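Local structure of glycerol dehydratase (Clostridium butyricum, 1R9D) at residues Ala18-Ala23 with Glu79-Gln84; Asp99-Arg104 with Asn322-Glu327; Gly334-Tyr339 with Phe768-Lys773. The protein is a B12-independent glycerol dehydratase of the glycyl radical family, thought to eliminate water from glycerol by radical chemistry. All blocks are in the same frame, centred on the assembly; numbering follows the deposited sequence.

Interaction 1 (Ala18-Ala23 with Glu79-Gln84); sequences AQILNA and EPRSSQ
Arg-81 meets the C-terminal end of helix 11-22 through one water, gripped by its guanidinium and by the carbonyls of Ile-20 and Ala-23. NH1 of Arg-81 donates to this water over 2.9 Å, and the water sits at the edge of the guanidinium, in its plane. Ala-23 O lies 2.8 Å from the water O. Ile-20 O lies 3.1 Å from the water O, and both carbonyls are in acceptor geometry. Ile-20 O is shared, since it also receives the N-H of Ala-23 in the last turn. CG of Arg-81 lies anti to the backbone N (chi1 -151°), and the chain runs extended from there to NE. On the way its CD passes 3.8 Å from Ile-20 O and touches CG2 of Ile-20, the two side chains crossing at about a right angle. NH1 has a second partner, Gln-767 OE1, so the guanidinium links the helix end with the C-terminal part of the chain.

Beside the water bridge, direct contact is by van der Waals packing around Ala-23. This residue turns its methyl toward the loop, where CB meets Pro-80 CB at 3.8 Å and Pro-80 O at 3.5 Å. That carbonyl also accepts from Ser-82 OG, which stands well above its plane. The chain of Glu-79 is bent at chi2 (72°), which sets CD; its OE2 lies 3.5 Å from CA of Ala-23, and the polar partner of this oxygen is the backbone N of Lys-24.

The contact suggests a helix C-terminus whose carbonyls are met, through water, by a positive arginine, which probably eases their partial negative charge; Glu-79, by contrast, accepts the N-H of Lys-24 just past that end.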
ATOM      1  N   ALA A  18      -5.781   0.908 -46.775  1.00 30.36           N
ATOM      2  CA  ALA A  18      -5.745   2.315 -47.148  1.00 30.68           C
ATOM      3  C   ALA A  18      -6.225   3.202 -46.001  1.00 30.83           C
ATOM      4  O   ALA A  18      -5.771   4.336 -45.849  1.00 31.31           O
ATOM      5  CB  ALA A  18      -6.607   2.549 -48.392  1.00 31.34           C
ATOM      6  N   GLN A  19      -7.149   2.685 -45.197  1.00 31.40           N
ATOM      7  CA  GLN A  19      -7.671   3.446 -44.068  1.00 31.96           C
ATOM      8  C   GLN A  19      -6.549   3.725 -43.077  1.00 31.69           C
ATOM      9  O   GLN A  19      -6.476   4.803 -42.490  1.00 31.12           O
ATOM     10  CB  GLN A  19      -8.795   2.674 -43.374  1.00 33.45           C
ATOM     11  CG  GLN A  19      -9.949   2.296 -44.292  1.00 35.85           C
ATOM     12  CD  GLN A  19     -11.106   1.658 -43.546  1.00 37.18           C
ATOM     13  OE1 GLN A  19     -10.917   1.043 -42.494  1.00 36.43           O
ATOM     14  NE2 GLN A  19     -12.310   1.788 -44.095  1.00 36.83           N
ATOM     15  N   ILE A  20      -5.670   2.746 -42.896  1.00 31.03           N
ATOM     16  CA  ILE A  20      -4.545   2.904 -41.980  1.00 31.15           C
ATOM     17  C   ILE A  20      -3.550   3.953 -42.491  1.00 30.44           C
ATOM     18  O   ILE A  20      -3.227   4.910 -41.792  1.00 30.90           O
ATOM     19  CB  ILE A  20      -3.776   1.573 -41.796  1.00 31.33           C
ATOM     20  CG1 ILE A  20      -4.710   0.477 -41.266  1.00 31.83           C
ATOM     21  CG2 ILE A  20      -2.597   1.789 -40.862  1.00 32.33           C
ATOM     22  CD1 ILE A  20      -5.219   0.707 -39.856  1.00 32.93           C
ATOM     23  N   LEU A  21      -3.071   3.769 -43.719  1.00 31.13           N
ATOM     24  CA  LEU A  21      -2.093   4.682 -44.303  1.00 31.53           C
ATOM     25  C   LEU A  21      -2.583   6.099 -44.584  1.00 32.36           C
ATOM     26  O   LEU A  21      -1.811   7.051 -44.495  1.00 31.41           O
ATOM     27  CB  LEU A  21      -1.517   4.074 -45.583  1.00 31.54           C
ATOM     28  CG  LEU A  21      -0.706   2.794 -45.352  1.00 32.41           C
ATOM     29  CD1 LEU A  21      -0.221   2.244 -46.675  1.00 32.12           C
ATOM     30  CD2 LEU A  21       0.464   3.094 -44.422  1.00 31.90           C
ATOM     31  N   ASN A  22      -3.857   6.252 -44.927  1.00 33.34           N
ATOM     32  CA  ASN A  22      -4.385   7.585 -45.207  1.00 34.23           C
ATOM     33  C   ASN A  22      -4.793   8.324 -43.939  1.00 34.60           C
ATOM     34  O   ASN A  22      -5.130   9.509 -43.974  1.00 33.98           O
ATOM     35  CB  ASN A  22      -5.572   7.497 -46.169  1.00 35.39           C
ATOM     36  CG  ASN A  22      -5.155   7.063 -47.557  1.00 35.73           C
ATOM     37  OD1 ASN A  22      -4.105   7.476 -48.052  1.00 37.77           O
ATOM     38  ND2 ASN A  22      -5.974   6.235 -48.199  1.00 35.51           N
ATOM     39  N   ALA A  23      -4.756   7.623 -42.813  1.00 34.60           N
ATOM     40  CA  ALA A  23      -5.121   8.232 -41.545  1.00 34.34           C
ATOM     41  C   ALA A  23      -4.112   9.305 -41.166  1.00 34.48           C
ATOM     42  O   ALA A  23      -2.978   9.313 -41.653  1.00 34.08           O
ATOM     43  CB  ALA A  23      -5.183   7.166 -40.448  1.00 35.19           C
ATOM     44  N   GLU A  79     -10.342   8.160 -35.055  1.00 30.49           N
ATOM     45  CA  GLU A  79      -9.455   8.284 -36.216  1.00 31.03           C
ATOM     46  C   GLU A  79      -8.558   7.043 -36.199  1.00 30.86           C
ATOM     47  O   GLU A  79      -8.087   6.633 -35.140  1.00 30.44           O
ATOM     48  CB  GLU A  79      -8.595   9.547 -36.087  1.00 32.11           C
ATOM     49  CG  GLU A  79      -7.544   9.765 -37.190  1.00 33.62           C
ATOM     50  CD  GLU A  79      -8.142  10.168 -38.533  1.00 36.22           C
ATOM     51  OE1 GLU A  79      -9.289  10.660 -38.556  1.00 36.49           O
ATOM     52  OE2 GLU A  79      -7.453  10.012 -39.568  1.00 37.02           O
ATOM     53  N   PRO A  80      -8.313   6.422 -37.365  1.00 30.88           N
ATOM     54  CA  PRO A  80      -7.454   5.234 -37.340  1.00 30.31           C
ATOM     55  C   PRO A  80      -6.017   5.568 -36.952  1.00 29.96           C
ATOM     56  O   PRO A  80      -5.597   6.722 -37.015  1.00 29.29           O
ATOM     57  CB  PRO A  80      -7.539   4.706 -38.773  1.00 30.71           C
ATOM     58  CG  PRO A  80      -8.859   5.252 -39.277  1.00 31.49           C
ATOM     59  CD  PRO A  80      -8.864   6.645 -38.712  1.00 30.41           C
ATOM     60  N   ARG A  81      -5.274   4.554 -36.521  1.00 29.90           N
ATOM     61  CA  ARG A  81      -3.872   4.739 -36.169  1.00 29.98           C
ATOM     62  C   ARG A  81      -3.619   5.909 -35.221  1.00 29.01           C
ATOM     63  O   ARG A  81      -2.627   6.630 -35.370  1.00 29.20           O
ATOM     64  CB  ARG A  81      -3.073   4.946 -37.458  1.00 30.34           C
ATOM     65  CG  ARG A  81      -1.631   4.488 -37.400  1.00 30.73           C
ATOM     66  CD  ARG A  81      -0.930   4.807 -38.708  1.00 30.85           C
ATOM     67  NE  ARG A  81       0.429   4.273 -38.746  1.00 30.84           N
ATOM     68  CZ  ARG A  81       1.314   4.569 -39.690  1.00 32.35           C
ATOM     69  NH1 ARG A  81       0.981   5.397 -40.674  1.00 31.74           N
ATOM     70  NH2 ARG A  81       2.532   4.042 -39.651  1.00 32.37           N
ATOM     71  N   SER A  82      -4.503   6.097 -34.243  1.00 27.56           N
ATOM     72  CA  SER A  82      -4.351   7.194 -33.294  1.00 27.35           C
ATOM     73  C   SER A  82      -4.131   6.712 -31.862  1.00 27.20           C
ATOM     74  O   SER A  82      -4.061   5.513 -31.617  1.00 27.94           O
ATOM     75  CB  SER A  82      -5.563   8.121 -33.375  1.00 28.07           C
ATOM     76  OG  SER A  82      -5.644   8.676 -34.680  1.00 29.55           O
ATOM     77  N   SER A  83      -4.022   7.648 -30.922  1.00 27.67           N
ATOM     78  CA  SER A  83      -3.753   7.296 -29.528  1.00 28.49           C
ATOM     79  C   SER A  83      -4.591   8.004 -28.464  1.00 29.01           C
ATOM     80  O   SER A  83      -4.864   9.202 -28.561  1.00 28.53           O
ATOM     81  CB  SER A  83      -2.266   7.547 -29.233  1.00 28.90           C
ATOM     82  OG  SER A  83      -1.958   7.400 -27.853  1.00 29.04           O
ATOM     83  N   GLN A  84      -4.994   7.249 -27.445  1.00 28.94           N
ATOM     84  CA  GLN A  84      -5.736   7.809 -26.323  1.00 28.37           C
ATOM     85  C   GLN A  84      -4.648   8.267 -25.353  1.00 28.80           C
ATOM     86  O   GLN A  84      -3.457   8.028 -25.589  1.00 29.08           O
ATOM     87  CB  GLN A  84      -6.611   6.749 -25.635  1.00 28.13           C
ATOM     88  CG  GLN A  84      -7.829   6.253 -26.419  1.00 27.86           C
ATOM     89  CD  GLN A  84      -8.928   7.301 -26.555  1.00 28.43           C
ATOM     90  OE1 GLN A  84      -8.976   8.270 -25.802  1.00 27.76           O
ATOM     91  NE2 GLN A  84      -9.827   7.095 -27.512  1.00 27.49           N
TER
HETATM   92  O   HOH W   1      -1.219   7.183 -41.167  1.00 34.30           O

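Interaction 2 (Asp99-Arg104 with Asn322-Glu327)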
ATOM      1  N   ASP A  99       1.448  22.084 -27.940  1.00 39.04           N
ATOM      2  CA  ASP A  99       1.509  22.908 -29.138  1.00 39.94           C
ATOM      3  C   ASP A  99       2.588  22.611 -30.172  1.00 39.95           C
ATOM      4  O   ASP A  99       2.715  23.345 -31.156  1.00 40.12           O
ATOM      5  CB  ASP A  99       1.573  24.381 -28.735  1.00 41.54           C
ATOM      6  CG  ASP A  99       0.411  24.783 -27.841  1.00 43.29           C
ATOM      7  OD1 ASP A  99      -0.731  24.373 -28.136  1.00 44.30           O
ATOM      8  OD2 ASP A  99       0.636  25.508 -26.848  1.00 45.60           O
ATOM      9  N   ARG A 100       3.366  21.551 -29.976  1.00 38.92           N
ATOM     10  CA  ARG A 100       4.386  21.232 -30.966  1.00 38.46           C
ATOM     11  C   ARG A 100       4.362  19.783 -31.440  1.00 38.36           C
ATOM     12  O   ARG A 100       5.269  19.339 -32.142  1.00 37.31           O
ATOM     13  CB  ARG A 100       5.784  21.617 -30.460  1.00 39.43           C
ATOM     14  CG  ARG A 100       6.244  20.988 -29.158  1.00 39.45           C
ATOM     15  CD  ARG A 100       7.717  21.325 -28.928  1.00 40.31           C
ATOM     16  NE  ARG A 100       8.264  20.732 -27.711  1.00 40.16           N
ATOM     17  CZ  ARG A 100       8.065  21.209 -26.486  1.00 40.83           C
ATOM     18  NH1 ARG A 100       7.329  22.298 -26.302  1.00 40.58           N
ATOM     19  NH2 ARG A 100       8.612  20.599 -25.443  1.00 40.77           N
ATOM     20  N   LEU A 101       3.310  19.055 -31.075  1.00 38.03           N
ATOM     21  CA  LEU A 101       3.169  17.667 -31.499  1.00 38.40           C
ATOM     22  C   LEU A 101       3.021  17.595 -33.016  1.00 39.16           C
ATOM     23  O   LEU A 101       3.530  16.672 -33.656  1.00 39.01           O
ATOM     24  CB  LEU A 101       1.943  17.021 -30.846  1.00 38.21           C
ATOM     25  CG  LEU A 101       2.025  16.663 -29.358  1.00 37.89           C
ATOM     26  CD1 LEU A 101       0.670  16.155 -28.884  1.00 37.63           C
ATOM     27  CD2 LEU A 101       3.097  15.604 -29.142  1.00 37.40           C
ATOM     28  N   ASN A 102       2.330  18.575 -33.591  1.00 39.27           N
ATOM     29  CA  ASN A 102       2.112  18.594 -35.031  1.00 40.06           C
ATOM     30  C   ASN A 102       3.284  19.184 -35.803  1.00 39.96           C
ATOM     31  O   ASN A 102       3.257  19.231 -37.031  1.00 40.38           O
ATOM     32  CB  ASN A 102       0.838  19.378 -35.371  1.00 41.62           C
ATOM     33  CG  ASN A 102       0.949  20.861 -35.047  1.00 42.61           C
ATOM     34  OD1 ASN A 102       0.091  21.653 -35.437  1.00 45.68           O
ATOM     35  ND2 ASN A 102       1.997  21.242 -34.327  1.00 42.53           N
ATOM     36  N   LYS A 103       4.311  19.628 -35.087  1.00 39.22           N
ATOM     37  CA  LYS A 103       5.475  20.212 -35.739  1.00 39.42           C
ATOM     38  C   LYS A 103       6.655  19.246 -35.850  1.00 38.89           C
ATOM     39  O   LYS A 103       7.721  19.616 -36.337  1.00 38.12           O
ATOM     40  CB  LYS A 103       5.897  21.483 -34.999  1.00 39.62           C
ATOM     41  CG  LYS A 103       4.810  22.550 -35.009  1.00 40.41           C
ATOM     42  CD  LYS A 103       5.157  23.731 -34.130  1.00 42.78           C
ATOM     43  CE  LYS A 103       3.975  24.689 -34.037  1.00 43.98           C
ATOM     44  NZ  LYS A 103       4.233  25.807 -33.094  1.00 45.66           N
ATOM     45  N   ARG A 104       6.458  18.008 -35.403  1.00 38.51           N
ATOM     46  CA  ARG A 104       7.513  16.999 -35.471  1.00 38.32           C
ATOM     47  C   ARG A 104       7.738  16.569 -36.917  1.00 38.86           C
ATOM     48  O   ARG A 104       6.842  16.697 -37.754  1.00 39.32           O
ATOM     49  CB  ARG A 104       7.121  15.754 -34.676  1.00 36.33           C
ATOM     50  CG  ARG A 104       6.892  15.951 -33.195  1.00 34.89           C
ATOM     51  CD  ARG A 104       6.349  14.651 -32.617  1.00 32.77           C
ATOM     52  NE  ARG A 104       6.351  14.628 -31.161  1.00 31.22           N
ATOM     53  CZ  ARG A 104       5.988  13.571 -30.440  1.00 29.47           C
ATOM     54  NH1 ARG A 104       5.594  12.461 -31.046  1.00 28.20           N
ATOM     55  NH2 ARG A 104       6.021  13.623 -29.116  1.00 28.64           N
ATOM     56  N   ASN A 322      -2.128   2.816 -31.763  1.00 27.64           N
ATOM     57  CA  ASN A 322      -0.973   3.705 -31.740  1.00 28.11           C
ATOM     58  C   ASN A 322      -0.795   4.227 -30.322  1.00 27.40           C
ATOM     59  O   ASN A 322      -1.685   4.070 -29.482  1.00 28.58           O
ATOM     60  CB  ASN A 322      -1.146   4.874 -32.713  1.00 28.98           C
ATOM     61  CG  ASN A 322       0.186   5.411 -33.226  1.00 30.38           C
ATOM     62  OD1 ASN A 322       1.231   5.227 -32.596  1.00 29.26           O
ATOM     63  ND2 ASN A 322       0.149   6.093 -34.368  1.00 28.37           N
ATOM     64  N   LYS A 323       0.343   4.865 -30.066  1.00 26.11           N
ATOM     65  CA  LYS A 323       0.671   5.369 -28.737  1.00 25.80           C
ATOM     66  C   LYS A 323       1.575   6.593 -28.790  1.00 26.41           C
ATOM     67  O   LYS A 323       2.720   6.503 -29.223  1.00 27.04           O
ATOM     68  CB  LYS A 323       1.365   4.248 -27.945  1.00 24.16           C
ATOM     69  CG  LYS A 323       2.012   4.658 -26.623  1.00 24.50           C
ATOM     70  CD  LYS A 323       2.724   3.451 -25.999  1.00 23.80           C
ATOM     71  CE  LYS A 323       3.378   3.779 -24.671  1.00 23.52           C
ATOM     72  NZ  LYS A 323       4.020   2.558 -24.091  1.00 24.09           N
ATOM     73  N   VAL A 324       1.070   7.740 -28.340  1.00 26.68           N
ATOM     74  CA  VAL A 324       1.869   8.958 -28.336  1.00 26.68           C
ATOM     75  C   VAL A 324       2.830   8.940 -27.139  1.00 27.68           C
ATOM     76  O   VAL A 324       2.468   8.504 -26.042  1.00 27.64           O
ATOM     77  CB  VAL A 324       0.967  10.222 -28.277  1.00 27.30           C
ATOM     78  CG1 VAL A 324       0.200  10.264 -26.959  1.00 26.22           C
ATOM     79  CG2 VAL A 324       1.812  11.471 -28.454  1.00 26.21           C
ATOM     80  N   ARG A 325       4.062   9.393 -27.367  1.00 26.70           N
ATOM     81  CA  ARG A 325       5.087   9.433 -26.326  1.00 26.69           C
ATOM     82  C   ARG A 325       5.757  10.803 -26.329  1.00 26.68           C
ATOM     83  O   ARG A 325       5.698  11.518 -27.331  1.00 26.74           O
ATOM     84  CB  ARG A 325       6.163   8.367 -26.587  1.00 26.31           C
ATOM     85  CG  ARG A 325       5.647   6.950 -26.787  1.00 26.67           C
ATOM     86  CD  ARG A 325       6.815   5.963 -26.881  1.00 25.48           C
ATOM     87  NE  ARG A 325       6.378   4.572 -27.005  1.00 25.85           N
ATOM     88  CZ  ARG A 325       5.913   4.019 -28.122  1.00 25.16           C
ATOM     89  NH1 ARG A 325       5.818   4.730 -29.239  1.00 25.39           N
ATOM     90  NH2 ARG A 325       5.541   2.747 -28.119  1.00 24.21           N
ATOM     91  N   ASP A 326       6.405  11.165 -25.223  1.00 25.97           N
ATOM     92  CA  ASP A 326       7.084  12.454 -25.148  1.00 26.55           C
ATOM     93  C   ASP A 326       8.174  12.516 -26.225  1.00 27.47           C
ATOM     94  O   ASP A 326       8.591  11.479 -26.757  1.00 26.93           O
ATOM     95  CB  ASP A 326       7.694  12.677 -23.760  1.00 26.01           C
ATOM     96  CG  ASP A 326       8.797  11.687 -23.437  1.00 27.60           C
ATOM     97  OD1 ASP A 326       8.487  10.586 -22.930  1.00 27.73           O
ATOM     98  OD2 ASP A 326       9.971  12.018 -23.696  1.00 26.61           O
ATOM     99  N   GLU A 327       8.638  13.722 -26.538  1.00 27.98           N
ATOM    100  CA  GLU A 327       9.637  13.901 -27.593  1.00 30.08           C
ATOM    101  C   GLU A 327      10.961  13.172 -27.435  1.00 29.52           C
ATOM    102  O   GLU A 327      11.573  12.786 -28.434  1.00 30.56           O
ATOM    103  CB  GLU A 327       9.896  15.394 -27.848  1.00 31.18           C
ATOM    104  CG  GLU A 327      10.166  16.232 -26.622  1.00 35.39           C
ATOM    105  CD  GLU A 327      10.260  17.715 -26.959  1.00 37.77           C
ATOM    106  OE1 GLU A 327       9.423  18.205 -27.750  1.00 39.01           O
ATOM    107  OE2 GLU A 327      11.165  18.392 -26.432  1.00 40.11           O
TER
HETATM  108  O   HOH W   2       5.315   9.815 -29.958  1.00 26.09           O
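Arg-104 lays the edge of its guanidinium against the carbonyl of Arg-325, while CD2 of Leu-101 covers one guanidinium face, 3.4 Å above the plane and offset toward the rim. NH2 of Arg-104 donates to Arg-325 O over 2.8 Å, nearly straight (163° at the hydrogen) and almost along the C=O axis. NH1 of Arg-104 donates a hydrogen bond to a water that also accepts from Arg-325 N, each bond 2.9 Å long, and bonds as well to Asp-107 O. The guanidinium thus meets Arg-325 O directly and Arg-325 N through the water. Glu-97 forms a salt bridge to NH2 of Arg-104 and accepts from the backbone N of Glu-327.

Leu-101 CD2 also lies 4.4 Å from CG2 of Val-324, a loose apolar contact. Toward the surface, NE of Arg-100 makes a salt bridge to OE1 of Glu-327 at 2.8 Å, with a weak second bond from NH2. The oxygen is met on its syn side, yet the guanidinium and carboxylate planes stand 64° apart.

Asp-326 turns away, and its side chain caps a backbone N just past Glu-327, in the turn leading into helix 329-332, with OD1 also bonded to Ser-329 OG. This is a loop-to-loop contact of the pyruvate formate lyase-like fold, joining the loop after helix 92-97 to one whose Arg-325 side chain lies about 7 Å from bound glycerol.

Interaction 3 (Gly334-Tyr339 with Phe768-Lys773); sequences GGYPMY and FISLDK
Ser-770 points its CB toward the glycine-rich loop, where this carbon lies 3.8 Å from both CD1 and CE1 of Tyr-336, approaching the ring obliquely. One bond farther, OG comes to 3.5 Å from CA of Gly-335. With OG set between the backbone N and the carbonyl carbon (chi1 73°), the hydroxyl bonds to Gln-767 O and accepts a hydrogen bond from a water 3.2 Å from OG. The same water donates to Gly-335 O at 2.8 Å, so it joins the two segments.

Leu-771 completes the contact with a single methyl: CD2 rests 3.7 Å from CA of Gly-335 and just as far from the carbonyl carbon of Gly-334. At phi 92° a CB on Gly-335 would press on the preceding carbonyl O, and it would also clash with Leu-771 CD2, which packs directly on the backbone CA. From outside, Asp-107 accepts the N-H groups of Gly-335 and Tyr-336, and the ring hydroxyl of Tyr-336 bonds to Ala-108 O.

The chemistry is therefore mainly apolar contact between side chains and bare backbone, with a water carrying the polar link and the buried serine hydroxyl engaged by both that water and a main-chain carbonyl.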
ATOM      1  N   GLY A 334      11.077   5.046 -32.416  1.00 24.69           N
ATOM      2  CA  GLY A 334      10.599   5.740 -33.602  1.00 25.16           C
ATOM      3  C   GLY A 334       9.760   4.950 -34.586  1.00 25.63           C
ATOM      4  O   GLY A 334       9.914   3.739 -34.721  1.00 25.68           O
ATOM      5  N   GLY A 335       8.855   5.649 -35.277  1.00 26.49           N
ATOM      6  CA  GLY A 335       8.018   5.002 -36.277  1.00 26.35           C
ATOM      7  C   GLY A 335       6.658   4.468 -35.850  1.00 26.22           C
ATOM      8  O   GLY A 335       6.193   3.468 -36.402  1.00 26.41           O
ATOM      9  N   TYR A 336       6.017   5.123 -34.881  1.00 26.73           N
ATOM     10  CA  TYR A 336       4.699   4.701 -34.393  1.00 26.51           C
ATOM     11  C   TYR A 336       4.649   3.213 -34.035  1.00 25.76           C
ATOM     12  O   TYR A 336       3.668   2.539 -34.344  1.00 26.76           O
ATOM     13  CB  TYR A 336       3.634   4.940 -35.466  1.00 26.80           C
ATOM     14  CG  TYR A 336       3.476   6.362 -35.953  1.00 27.71           C
ATOM     15  CD1 TYR A 336       3.475   6.642 -37.320  1.00 27.88           C
ATOM     16  CD2 TYR A 336       3.250   7.414 -35.065  1.00 27.82           C
ATOM     17  CE1 TYR A 336       3.246   7.934 -37.795  1.00 29.12           C
ATOM     18  CE2 TYR A 336       3.020   8.716 -35.535  1.00 29.07           C
ATOM     19  CZ  TYR A 336       3.018   8.962 -36.900  1.00 29.24           C
ATOM     20  OH  TYR A 336       2.776  10.235 -37.382  1.00 30.91           O
ATOM     21  N   PRO A 337       5.688   2.683 -33.364  1.00 25.29           N
ATOM     22  CA  PRO A 337       5.715   1.260 -33.003  1.00 24.20           C
ATOM     23  C   PRO A 337       4.931   0.807 -31.767  1.00 23.37           C
ATOM     24  O   PRO A 337       4.905   1.498 -30.752  1.00 24.17           O
ATOM     25  CB  PRO A 337       7.205   0.994 -32.834  1.00 23.38           C
ATOM     26  CG  PRO A 337       7.653   2.251 -32.153  1.00 24.00           C
ATOM     27  CD  PRO A 337       6.944   3.342 -32.959  1.00 25.32           C
ATOM     28  N   MET A 338       4.310  -0.369 -31.871  1.00 22.70           N
ATOM     29  CA  MET A 338       3.569  -0.970 -30.760  1.00 24.29           C
ATOM     30  C   MET A 338       4.243  -2.279 -30.353  1.00 23.02           C
ATOM     31  O   MET A 338       3.957  -2.829 -29.288  1.00 24.22           O
ATOM     32  CB  MET A 338       2.108  -1.242 -31.136  1.00 24.24           C
ATOM     33  CG  MET A 338       1.253   0.021 -31.242  1.00 25.02           C
ATOM     34  SD  MET A 338       1.434   1.139 -29.845  1.00 27.11           S
ATOM     35  CE  MET A 338       0.801   0.134 -28.481  1.00 27.28           C
ATOM     36  N   TYR A 339       5.124  -2.774 -31.219  1.00 23.48           N
ATOM     37  CA  TYR A 339       5.876  -4.012 -30.966  1.00 23.47           C
ATOM     38  C   TYR A 339       5.045  -5.241 -30.585  1.00 23.47           C
ATOM     39  O   TYR A 339       5.380  -5.949 -29.635  1.00 23.42           O
ATOM     40  CB  TYR A 339       6.914  -3.772 -29.864  1.00 22.91           C
ATOM     41  CG  TYR A 339       7.780  -2.548 -30.060  1.00 24.05           C
ATOM     42  CD1 TYR A 339       7.423  -1.320 -29.501  1.00 23.29           C
ATOM     43  CD2 TYR A 339       8.956  -2.614 -30.810  1.00 23.79           C
ATOM     44  CE1 TYR A 339       8.214  -0.191 -29.678  1.00 25.02           C
ATOM     45  CE2 TYR A 339       9.754  -1.487 -30.997  1.00 23.82           C
ATOM     46  CZ  TYR A 339       9.381  -0.283 -30.431  1.00 24.79           C
ATOM     47  OH  TYR A 339      10.168   0.832 -30.618  1.00 24.81           O
ATOM     48  N   PHE A 768       8.811   3.639 -43.497  1.00 27.65           N
ATOM     49  CA  PHE A 768      10.005   4.455 -43.654  1.00 28.51           C
ATOM     50  C   PHE A 768       9.802   5.966 -43.507  1.00 28.00           C
ATOM     51  O   PHE A 768      10.561   6.625 -42.794  1.00 27.47           O
ATOM     52  CB  PHE A 768      10.664   4.150 -45.004  1.00 29.55           C
ATOM     53  CG  PHE A 768      12.010   4.788 -45.178  1.00 32.54           C
ATOM     54  CD1 PHE A 768      13.111   4.329 -44.460  1.00 33.66           C
ATOM     55  CD2 PHE A 768      12.176   5.865 -46.046  1.00 33.03           C
ATOM     56  CE1 PHE A 768      14.361   4.932 -44.604  1.00 33.82           C
ATOM     57  CE2 PHE A 768      13.420   6.474 -46.196  1.00 34.81           C
ATOM     58  CZ  PHE A 768      14.515   6.007 -45.474  1.00 34.01           C
ATOM     59  N   ILE A 769       8.783   6.518 -44.165  1.00 28.76           N
ATOM     60  CA  ILE A 769       8.554   7.959 -44.097  1.00 28.96           C
ATOM     61  C   ILE A 769       8.055   8.481 -42.751  1.00 29.79           C
ATOM     62  O   ILE A 769       7.936   9.693 -42.566  1.00 29.82           O
ATOM     63  CB  ILE A 769       7.577   8.444 -45.211  1.00 29.52           C
ATOM     64  CG1 ILE A 769       6.186   7.844 -45.002  1.00 28.69           C
ATOM     65  CG2 ILE A 769       8.124   8.061 -46.580  1.00 30.41           C
ATOM     66  CD1 ILE A 769       5.130   8.412 -45.944  1.00 31.42           C
ATOM     67  N   SER A 770       7.766   7.585 -41.810  1.00 30.01           N
ATOM     68  CA  SER A 770       7.296   8.015 -40.493  1.00 30.49           C
ATOM     69  C   SER A 770       8.476   8.181 -39.540  1.00 30.60           C
ATOM     70  O   SER A 770       8.333   8.731 -38.448  1.00 30.21           O
ATOM     71  CB  SER A 770       6.306   6.999 -39.904  1.00 31.32           C
ATOM     72  OG  SER A 770       6.962   5.813 -39.472  1.00 31.70           O
ATOM     73  N   LEU A 771       9.644   7.715 -39.972  1.00 29.05           N
ATOM     74  CA  LEU A 771      10.861   7.785 -39.165  1.00 29.39           C
ATOM     75  C   LEU A 771      11.608   9.105 -39.282  1.00 29.49           C
ATOM     76  O   LEU A 771      11.651   9.710 -40.351  1.00 29.82           O
ATOM     77  CB  LEU A 771      11.816   6.664 -39.580  1.00 28.40           C
ATOM     78  CG  LEU A 771      11.366   5.220 -39.393  1.00 28.68           C
ATOM     79  CD1 LEU A 771      12.358   4.290 -40.088  1.00 27.57           C
ATOM     80  CD2 LEU A 771      11.286   4.905 -37.906  1.00 28.86           C
ATOM     81  N   ASP A 772      12.208   9.540 -38.180  1.00 29.80           N
ATOM     82  CA  ASP A 772      12.996  10.767 -38.172  1.00 30.67           C
ATOM     83  C   ASP A 772      14.183  10.525 -39.108  1.00 30.95           C
ATOM     84  O   ASP A 772      14.657   9.394 -39.233  1.00 29.90           O
ATOM     85  CB  ASP A 772      13.483  11.063 -36.753  1.00 31.15           C
ATOM     86  CG  ASP A 772      14.278  12.349 -36.661  1.00 33.26           C
ATOM     87  OD1 ASP A 772      15.521  12.297 -36.820  1.00 33.47           O
ATOM     88  OD2 ASP A 772      13.659  13.415 -36.436  1.00 31.87           O
ATOM     89  N   LYS A 773      14.656  11.574 -39.773  1.00 30.59           N
ATOM     90  CA  LYS A 773      15.770  11.424 -40.708  1.00 31.53           C
ATOM     91  C   LYS A 773      17.015  10.786 -40.088  1.00 30.85           C
ATOM     92  O   LYS A 773      17.749  10.062 -40.764  1.00 30.81           O
ATOM     93  CB  LYS A 773      16.148  12.779 -41.310  1.00 33.64           C
ATOM     94  CG  LYS A 773      17.203  12.677 -42.400  1.00 37.23           C
ATOM     95  CD  LYS A 773      17.649  14.047 -42.894  1.00 39.79           C
ATOM     96  CE  LYS A 773      18.763  13.915 -43.929  1.00 41.66           C
ATOM     97  NZ  LYS A 773      19.224  15.249 -44.416  1.00 44.52           N
TER
HETATM   98  O   HOH W   3       5.393   3.054 -39.032  1.00 32.02           O

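The three contacts form a connected group, with centres 12 to 15 Å apart. Interaction 1 reaches interaction 2 through Arg-81 O and Asn-322 ND2, 3.0 Å apart and probably hydrogen-bonded, and reaches interaction 3 where Arg-81 NH2 packs 3.6 Å from Tyr-336 CD1. Interactions 2 and 3 meet where Arg-325 NH2 probably donates to Pro-337 O, also at 3.0 Å. Bound glycerol lies about 7 Å from the side chain of Arg-325 and about 10 Å from Gly-334, so neither residue touches it and interaction 2 comes nearer. Residues 768-773 follow a few residues after Gly-763, the predicted radical position (not a radical here), and interaction 3 packs them on loop 334-339.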